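Local coordinates for protein protease VII (Escherichia coli, PDB 1I78) that cleaves polypeptides as an outer membrane endopeptidase of the omptin family, built as a beta barrel that spans the bacterial outer membrane, at residues Arg188-Phe198 / Val233-Val241; Ala252-Thr263 / Ser276-Phe287. The protein carries 3 engineered substitutions. All blocks are in the same frame, centred on the assembly; numbering follows the deposited sequence.

Interaction 1: Arg188-Phe198 / Val233-Val241; sequences RYEDFELGGTF and VAVNAGYYV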
# COMPACT_ATOMS: atom_id res chain seq x y z
N ARG A 188 -1.18 8.13 29.24
CA ARG A 188 -0.35 9.28 29.53
C ARG A 188 0.13 9.38 30.97
O ARG A 188 -0.67 9.38 31.91
CB ARG A 188 -1.12 10.55 29.16
CG ARG A 188 -0.36 11.84 29.43
CD ARG A 188 -1.19 13.07 29.09
NE ARG A 188 -0.42 14.29 29.25
CZ ARG A 188 -0.83 15.51 28.90
NH1 ARG A 188 -2.03 15.68 28.35
NH2 ARG A 188 -0.04 16.55 29.09
N TYR A 189 1.44 9.45 31.14
CA TYR A 189 2.03 9.61 32.46
C TYR A 189 2.79 10.93 32.47
O TYR A 189 3.77 11.11 31.74
CB TYR A 189 2.99 8.46 32.78
CG TYR A 189 3.61 8.60 34.15
CD1 TYR A 189 2.80 8.65 35.30
CD2 TYR A 189 4.99 8.75 34.31
CE1 TYR A 189 3.36 8.84 36.56
CE2 TYR A 189 5.56 8.94 35.57
CZ TYR A 189 4.73 8.98 36.69
OH TYR A 189 5.28 9.20 37.94
N GLU A 190 2.32 11.87 33.29
CA GLU A 190 2.93 13.19 33.38
C GLU A 190 2.70 13.88 32.03
O GLU A 190 1.55 14.12 31.65
CB GLU A 190 4.43 13.09 33.68
CG GLU A 190 4.77 12.18 34.85
CD GLU A 190 5.16 12.94 36.11
OE1 GLU A 190 6.00 13.86 36.01
OE2 GLU A 190 4.64 12.61 37.19
N ASP A 191 3.77 14.19 31.29
CA ASP A 191 3.62 14.83 29.98
C ASP A 191 4.07 13.91 28.87
O ASP A 191 4.22 14.33 27.73
CB ASP A 191 4.42 16.13 29.91
CG ASP A 191 3.82 17.24 30.76
OD1 ASP A 191 2.60 17.51 30.61
OD2 ASP A 191 4.56 17.85 31.57
N PHE A 192 4.30 12.65 29.21
CA PHE A 192 4.74 11.65 28.24
C PHE A 192 3.56 10.77 27.81
O PHE A 192 2.72 10.39 28.63
CB PHE A 192 5.86 10.80 28.84
CG PHE A 192 6.54 9.91 27.84
CD1 PHE A 192 7.19 10.46 26.74
CD2 PHE A 192 6.50 8.53 27.98
CE1 PHE A 192 7.80 9.64 25.79
CE2 PHE A 192 7.10 7.70 27.03
CZ PHE A 192 7.75 8.26 25.93
N GLU A 193 3.51 10.44 26.52
CA GLU A 193 2.40 9.64 26.01
C GLU A 193 2.81 8.56 25.00
O GLU A 193 3.55 8.82 24.05
CB GLU A 193 1.37 10.57 25.37
CG GLU A 193 0.01 9.93 25.08
CD GLU A 193 -1.06 10.96 24.77
OE1 GLU A 193 -0.97 11.62 23.72
OE2 GLU A 193 -1.98 11.13 25.60
N LEU A 194 2.30 7.36 25.23
CA LEU A 194 2.55 6.21 24.36
C LEU A 194 1.19 5.76 23.82
O LEU A 194 0.23 5.65 24.57
CB LEU A 194 3.19 5.06 25.15
CG LEU A 194 4.61 5.24 25.70
CD1 LEU A 194 4.97 4.02 26.53
CD2 LEU A 194 5.60 5.42 24.57
N GLY A 195 1.12 5.50 22.51
CA GLY A 195 -0.13 5.06 21.92
C GLY A 195 0.01 4.00 20.84
O GLY A 195 1.11 3.65 20.42
N GLY A 196 -1.13 3.50 20.38
CA GLY A 196 -1.12 2.49 19.34
C GLY A 196 -2.44 2.43 18.59
O GLY A 196 -3.47 2.88 19.08
N THR A 197 -2.39 1.85 17.40
CA THR A 197 -3.56 1.71 16.57
C THR A 197 -3.48 0.43 15.77
O THR A 197 -2.43 0.10 15.20
CB THR A 197 -3.71 2.87 15.60
OG1 THR A 197 -3.90 4.08 16.33
CG2 THR A 197 -4.90 2.64 14.69
N PHE A 198 -4.59 -0.29 15.72
CA PHE A 198 -4.68 -1.53 14.96
C PHE A 198 -5.86 -1.52 14.01
O PHE A 198 -6.95 -1.15 14.39
CB PHE A 198 -4.80 -2.71 15.92
CG PHE A 198 -3.62 -2.86 16.83
CD1 PHE A 198 -3.40 -1.96 17.87
CD2 PHE A 198 -2.70 -3.90 16.63
CE1 PHE A 198 -2.29 -2.08 18.70
CE2 PHE A 198 -1.58 -4.03 17.45
CZ PHE A 198 -1.37 -3.11 18.49
N VAL A 233 -0.62 -2.12 11.93
CA VAL A 233 -0.15 -1.94 13.30
C VAL A 233 0.67 -0.66 13.37
O VAL A 233 1.63 -0.48 12.62
CB VAL A 233 0.75 -3.11 13.76
CG1 VAL A 233 1.30 -2.83 15.15
CG2 VAL A 233 -0.04 -4.41 13.76
N ALA A 234 0.28 0.26 14.25
CA ALA A 234 1.02 1.51 14.39
C ALA A 234 1.19 1.85 15.87
O ALA A 234 0.31 1.58 16.68
CB ALA A 234 0.30 2.65 13.65
N VAL A 235 2.35 2.40 16.21
CA VAL A 235 2.64 2.80 17.59
C VAL A 235 3.34 4.15 17.57
O VAL A 235 4.09 4.48 16.64
CB VAL A 235 3.53 1.74 18.34
CG1 VAL A 235 2.76 0.42 18.47
CG2 VAL A 235 4.84 1.51 17.59
N ASN A 236 3.08 4.95 18.60
CA ASN A 236 3.67 6.28 18.71
C ASN A 236 4.13 6.62 20.13
O ASN A 236 3.72 6.00 21.11
CB ASN A 236 2.65 7.32 18.24
CG ASN A 236 1.32 7.21 18.97
OD1 ASN A 236 1.23 7.47 20.18
ND2 ASN A 236 0.28 6.82 18.25
N ALA A 237 5.01 7.62 20.20
CA ALA A 237 5.56 8.10 21.47
C ALA A 237 5.70 9.61 21.33
O ALA A 237 6.25 10.11 20.34
CB ALA A 237 6.92 7.47 21.75
N GLY A 238 5.21 10.34 22.33
CA GLY A 238 5.29 11.79 22.26
C GLY A 238 5.34 12.50 23.60
O GLY A 238 5.15 11.90 24.66
N TYR A 239 5.59 13.80 23.52
CA TYR A 239 5.72 14.63 24.70
C TYR A 239 4.91 15.92 24.58
O TYR A 239 4.93 16.59 23.54
CB TYR A 239 7.21 14.97 24.90
CG TYR A 239 7.55 15.71 26.18
CD1 TYR A 239 7.47 15.07 27.42
CD2 TYR A 239 7.96 17.04 26.14
CE1 TYR A 239 7.80 15.75 28.60
CE2 TYR A 239 8.30 17.73 27.31
CZ TYR A 239 8.21 17.08 28.54
OH TYR A 239 8.54 17.76 29.70
N TYR A 240 4.20 16.28 25.65
CA TYR A 240 3.44 17.52 25.63
C TYR A 240 4.35 18.69 25.96
O TYR A 240 4.63 18.96 27.12
CB TYR A 240 2.27 17.46 26.62
CG TYR A 240 1.16 16.54 26.16
CD1 TYR A 240 1.30 15.16 26.26
CD2 TYR A 240 0.00 17.05 25.56
CE1 TYR A 240 0.33 14.30 25.78
CE2 TYR A 240 -0.98 16.20 25.08
CZ TYR A 240 -0.80 14.82 25.19
OH TYR A 240 -1.75 13.96 24.68
N VAL A 241 4.85 19.36 24.93
CA VAL A 241 5.71 20.51 25.13
C VAL A 241 4.89 21.63 25.79
O VAL A 241 5.38 22.34 26.66
CB VAL A 241 6.30 21.00 23.81
CG1 VAL A 241 6.99 22.34 24.00
CG2 VAL A 241 7.29 19.97 23.29
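V233 meets F198 at one end of an antiparallel strand pair, the two side chains lying side by side and pointing the same way, with V233 CG1 3.9 Å from F198 CE2. At A234 the backbone bonds to T197 in both directions, and the hydroxyl of T197 turns instead to T184 on the preceding strand. V235 pairs with G196 across a non-hydrogen-bonded position. N236 exchanges backbone bonds with G195, and its amide lies over that glycine, bringing OD1 to 3.3 Å from G195 CA; chi1 of 54° sets the group between backbone N and carbonyl carbon, while ND2 is hydrogen-bonded to E250. On the other face A237 CB touches L194 CD2 at 3.7 Å, on the surface. G238 bonds twice with E193, and its carbonyl O lies 3.2 Å from F192 CD1. Y239 CE1 comes 3.6 Å from D191 CB. Y240 makes three kinds of contact. Its N donates to D191 O, and the guanidinium of R188 lies flat on its ring, planes 7° apart, CZ 3.4 Å from the centroid: a stacked cation-pi pair. The extended R188 chain carries that group over the ring; NH2, salt-bridged to D191 OD1 in the guanidinium plane, and NE, hydrogen-bonded to E190 O, together hold it there. Y240 OH donates to E193 OE1 (2.6 Å) from above the carboxylate plane; E193 OE1 also forms a salt bridge with K246. The pair belongs to one hairpin, 192-213 with 219-242, of the antiparallel omptin barrel, joined by the type II' turn Y189-F192 to strand 169-189.

Interaction 2: Ala252-Thr263 / Ser276-Phe287; sequences AWNRVTNKKGNT and SKNGAGIENYNF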
# COMPACT_ATOMS: atom_id res chain seq x y z
N ALA A 252 4.55 2.80 11.54
CA ALA A 252 3.40 2.03 11.07
C ALA A 252 3.74 0.97 10.02
O ALA A 252 4.52 1.19 9.10
CB ALA A 252 2.35 2.97 10.52
N TRP A 253 3.11 -0.18 10.18
CA TRP A 253 3.27 -1.30 9.27
C TRP A 253 1.89 -1.65 8.75
O TRP A 253 0.90 -1.48 9.45
CB TRP A 253 3.82 -2.51 10.01
CG TRP A 253 3.72 -3.80 9.23
CD1 TRP A 253 4.54 -4.21 8.22
CD2 TRP A 253 2.76 -4.85 9.41
NE1 TRP A 253 4.15 -5.45 7.76
CE2 TRP A 253 3.06 -5.86 8.48
CE3 TRP A 253 1.66 -5.03 10.28
CZ2 TRP A 253 2.32 -7.06 8.39
CZ3 TRP A 253 0.91 -6.22 10.19
CH2 TRP A 253 1.25 -7.22 9.25
N ASN A 254 1.81 -2.11 7.52
CA ASN A 254 0.52 -2.50 7.02
C ASN A 254 0.71 -3.47 5.88
O ASN A 254 1.66 -3.37 5.12
CB ASN A 254 -0.31 -1.28 6.58
CG ASN A 254 0.30 -0.55 5.45
OD1 ASN A 254 0.44 -1.10 4.35
ND2 ASN A 254 0.69 0.70 5.69
N ARG A 255 -0.20 -4.43 5.79
CA ARG A 255 -0.10 -5.44 4.75
C ARG A 255 -1.43 -5.78 4.11
O ARG A 255 -2.49 -5.78 4.76
CB ARG A 255 0.50 -6.72 5.33
CG ARG A 255 0.53 -7.87 4.34
CD ARG A 255 1.30 -9.05 4.89
NE ARG A 255 1.38 -10.15 3.93
CZ ARG A 255 1.84 -10.03 2.68
NH1 ARG A 255 2.27 -8.85 2.23
NH2 ARG A 255 1.87 -11.09 1.88
N VAL A 256 -1.36 -6.06 2.82
CA VAL A 256 -2.53 -6.50 2.07
C VAL A 256 -2.16 -7.89 1.59
O VAL A 256 -1.29 -8.04 0.73
CB VAL A 256 -2.84 -5.61 0.87
CG1 VAL A 256 -3.86 -6.30 -0.03
CG2 VAL A 256 -3.38 -4.29 1.34
N THR A 257 -2.79 -8.90 2.16
CA THR A 257 -2.52 -10.28 1.81
C THR A 257 -2.92 -10.63 0.38
O THR A 257 -3.93 -10.15 -0.14
CB THR A 257 -3.24 -11.22 2.78
OG1 THR A 257 -2.57 -11.17 4.04
CG2 THR A 257 -3.20 -12.65 2.29
N ASN A 258 -2.11 -11.46 -0.26
CA ASN A 258 -2.38 -11.86 -1.63
C ASN A 258 -3.63 -12.72 -1.77
O ASN A 258 -3.95 -13.54 -0.91
CB ASN A 258 -1.19 -12.62 -2.21
CG ASN A 258 -1.40 -13.00 -3.66
OD1 ASN A 258 -1.61 -12.15 -4.52
ND2 ASN A 258 -1.34 -14.29 -3.93
N LYS A 259 -4.33 -12.51 -2.88
CA LYS A 259 -5.55 -13.23 -3.18
C LYS A 259 -5.69 -13.15 -4.70
O LYS A 259 -5.11 -12.26 -5.34
CB LYS A 259 -6.73 -12.55 -2.48
CG LYS A 259 -8.08 -13.25 -2.61
CD LYS A 259 -9.08 -12.68 -1.60
CE LYS A 259 -10.41 -13.42 -1.61
NZ LYS A 259 -11.15 -13.23 -2.89
N LYS A 260 -6.43 -14.09 -5.29
CA LYS A 260 -6.62 -14.10 -6.73
C LYS A 260 -7.85 -13.32 -7.13
O LYS A 260 -8.83 -13.25 -6.37
CB LYS A 260 -6.76 -15.54 -7.27
CG LYS A 260 -5.48 -16.37 -7.20
CD LYS A 260 -5.72 -17.78 -7.68
CE LYS A 260 -4.46 -18.62 -7.59
NZ LYS A 260 -4.71 -20.00 -8.10
N GLY A 261 -7.80 -12.75 -8.32
CA GLY A 261 -8.91 -11.98 -8.86
C GLY A 261 -8.87 -12.14 -10.37
O GLY A 261 -8.01 -12.84 -10.91
N ASN A 262 -9.78 -11.47 -11.06
CA ASN A 262 -9.84 -11.58 -12.51
C ASN A 262 -8.97 -10.54 -13.20
O ASN A 262 -8.68 -9.48 -12.65
CB ASN A 262 -11.29 -11.46 -12.96
CG ASN A 262 -12.23 -12.25 -12.06
OD1 ASN A 262 -11.88 -13.33 -11.56
ND2 ASN A 262 -13.43 -11.72 -11.84
N THR A 263 -8.55 -10.85 -14.42
CA THR A 263 -7.69 -9.96 -15.17
C THR A 263 -8.19 -9.83 -16.61
O THR A 263 -8.87 -10.72 -17.13
CB THR A 263 -6.22 -10.47 -15.14
OG1 THR A 263 -5.36 -9.59 -15.87
CG2 THR A 263 -6.13 -11.85 -15.73
N SER A 276 -9.48 -13.65 -18.17
CA SER A 276 -9.15 -14.87 -17.45
C SER A 276 -9.51 -14.77 -15.97
O SER A 276 -8.90 -14.01 -15.21
CB SER A 276 -7.67 -15.21 -17.62
OG SER A 276 -6.86 -14.06 -17.55
N LYS A 277 -10.51 -15.55 -15.58
CA LYS A 277 -10.99 -15.59 -14.21
C LYS A 277 -9.91 -16.15 -13.29
O LYS A 277 -9.33 -17.19 -13.57
CB LYS A 277 -12.25 -16.45 -14.12
CG LYS A 277 -12.78 -16.66 -12.71
CD LYS A 277 -14.03 -17.52 -12.73
CE LYS A 277 -14.60 -17.77 -11.34
NZ LYS A 277 -15.94 -18.43 -11.41
N ASN A 278 -9.66 -15.45 -12.19
CA ASN A 278 -8.65 -15.86 -11.23
C ASN A 278 -7.28 -15.92 -11.90
O ASN A 278 -6.42 -16.70 -11.50
CB ASN A 278 -9.03 -17.22 -10.63
CG ASN A 278 -10.31 -17.15 -9.81
OD1 ASN A 278 -10.39 -16.43 -8.82
ND2 ASN A 278 -11.32 -17.91 -10.22
N GLY A 279 -7.08 -15.09 -12.91
CA GLY A 279 -5.81 -15.08 -13.59
C GLY A 279 -4.82 -14.12 -12.97
O GLY A 279 -3.64 -14.10 -13.35
N ALA A 280 -5.27 -13.33 -11.99
CA ALA A 280 -4.38 -12.37 -11.37
C ALA A 280 -4.32 -12.45 -9.86
O ALA A 280 -5.17 -13.06 -9.23
CB ALA A 280 -4.76 -10.97 -11.81
N GLY A 281 -3.29 -11.82 -9.30
CA GLY A 281 -3.08 -11.79 -7.87
C GLY A 281 -2.41 -10.46 -7.55
O GLY A 281 -1.65 -9.95 -8.37
N ILE A 282 -2.71 -9.90 -6.37
CA ILE A 282 -2.14 -8.63 -5.93
C ILE A 282 -1.87 -8.62 -4.43
O ILE A 282 -2.70 -9.06 -3.64
CB ILE A 282 -3.10 -7.44 -6.16
CG1 ILE A 282 -3.39 -7.26 -7.64
CG2 ILE A 282 -2.50 -6.18 -5.56
CD1 ILE A 282 -4.32 -6.10 -7.94
N GLU A 283 -0.71 -8.12 -4.03
CA GLU A 283 -0.39 -8.02 -2.60
C GLU A 283 0.67 -6.95 -2.36
O GLU A 283 1.36 -6.53 -3.27
CB GLU A 283 0.08 -9.37 -2.04
CG GLU A 283 1.44 -9.83 -2.51
CD GLU A 283 2.17 -10.62 -1.44
OE1 GLU A 283 2.58 -9.99 -0.45
OE2 GLU A 283 2.32 -11.86 -1.56
N ASN A 284 0.77 -6.48 -1.12
CA ASN A 284 1.78 -5.48 -0.82
C ASN A 284 1.93 -5.34 0.68
O ASN A 284 1.32 -6.07 1.45
CB ASN A 284 1.41 -4.12 -1.41
CG ASN A 284 0.40 -3.37 -0.57
OD1 ASN A 284 -0.20 -3.91 0.34
ND2 ASN A 284 0.21 -2.10 -0.89
N TYR A 285 2.80 -4.42 1.07
CA TYR A 285 3.03 -4.10 2.46
C TYR A 285 3.84 -2.82 2.48
O TYR A 285 4.53 -2.50 1.52
CB TYR A 285 3.73 -5.24 3.22
CG TYR A 285 5.16 -5.53 2.84
CD1 TYR A 285 6.18 -4.63 3.14
CD2 TYR A 285 5.49 -6.72 2.19
CE1 TYR A 285 7.50 -4.91 2.81
CE2 TYR A 285 6.80 -7.01 1.86
CZ TYR A 285 7.81 -6.11 2.17
OH TYR A 285 9.11 -6.40 1.82
N ASN A 286 3.71 -2.07 3.56
CA ASN A 286 4.44 -0.83 3.69
C ASN A 286 4.83 -0.58 5.13
O ASN A 286 4.22 -1.10 6.07
CB ASN A 286 3.59 0.34 3.21
CG ASN A 286 3.12 0.16 1.78
OD1 ASN A 286 3.93 0.17 0.84
ND2 ASN A 286 1.81 -0.01 1.60
N PHE A 287 5.88 0.22 5.26
CA PHE A 287 6.43 0.66 6.52
C PHE A 287 6.44 2.17 6.41
O PHE A 287 6.94 2.72 5.42
CB PHE A 287 7.86 0.16 6.67
CG PHE A 287 7.99 -1.04 7.53
CD1 PHE A 287 8.67 -2.17 7.06
CD2 PHE A 287 7.46 -1.05 8.82
CE1 PHE A 287 8.83 -3.30 7.87
CE2 PHE A 287 7.61 -2.17 9.64
CZ PHE A 287 8.30 -3.31 9.17
O HOH W 1 -1.28 -1.48 2.55
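Two neighbouring strands of one barrel hairpin, 245-267 and 272-296, make this contact, and a classic beta bulge, in which G279 and A280 both face G261, interrupts their register. W253 and F287 meet obliquely, the five-membered ring of W253 and the ring of F287 inclined at 54°, with W253 CB 3.8 Å from F287 CE2. One residue on, N254 and N286 exchange backbone bonds and repeat the link with their side chains: N286 ND2 donates a rather long hydrogen bond to N254 OD1, 3.3 Å, in the carbonyl plane and on a lone pair. The opposite face of the sheet carries R255, whose chain runs extended (chi1 175°) to a guanidinium that meets E283 end-on. NH2 at 2.7 Å and NH1 at 2.9 Å both grip E283 OE1, which lies at the edge of the guanidinium, and they come from the same face of the carboxylate. The other oxygen, OE2, is in a salt bridge with R28 on strand 12-31. V256 and N284 continue the backbone ladder, and N284 OD1 sits 3.2 Å from V256 CB. Within the shift of register, N262 OD1 accepts from N278 N on a lone pair, and S276 O takes both T263 N and G279 N, from opposite faces of its plane, as the type II turn S276-G279 closes. Each oxygen of the buried E283 thus meets an arginine, which would probably keep the carboxylate ionised, and the R255-E283-R28 chain links three adjacent strands of the barrel, 245-267, 272-296 and 12-31.

Followed from the N terminus, the chain first reaches interaction 1, where the end of strand 169-189 turns into strand 192-213, which then runs out and comes back as strand 219-242; pairing of 188-198 with 233-241 closes that loop of 34 residues. Interaction 2 opens only afterwards, on strand 245-267, and closes a shorter loop of 12 residues against strand 272-296. The two contacts are therefore in series, neither nested nor crossed. Their centres lie about 32 Å apart, yet they meet at one seam, where V233 and W253 are joined by a probable backbone hydrogen bond and A234 packs on A252. Consecutive hairpins thus become one continuous barrel wall.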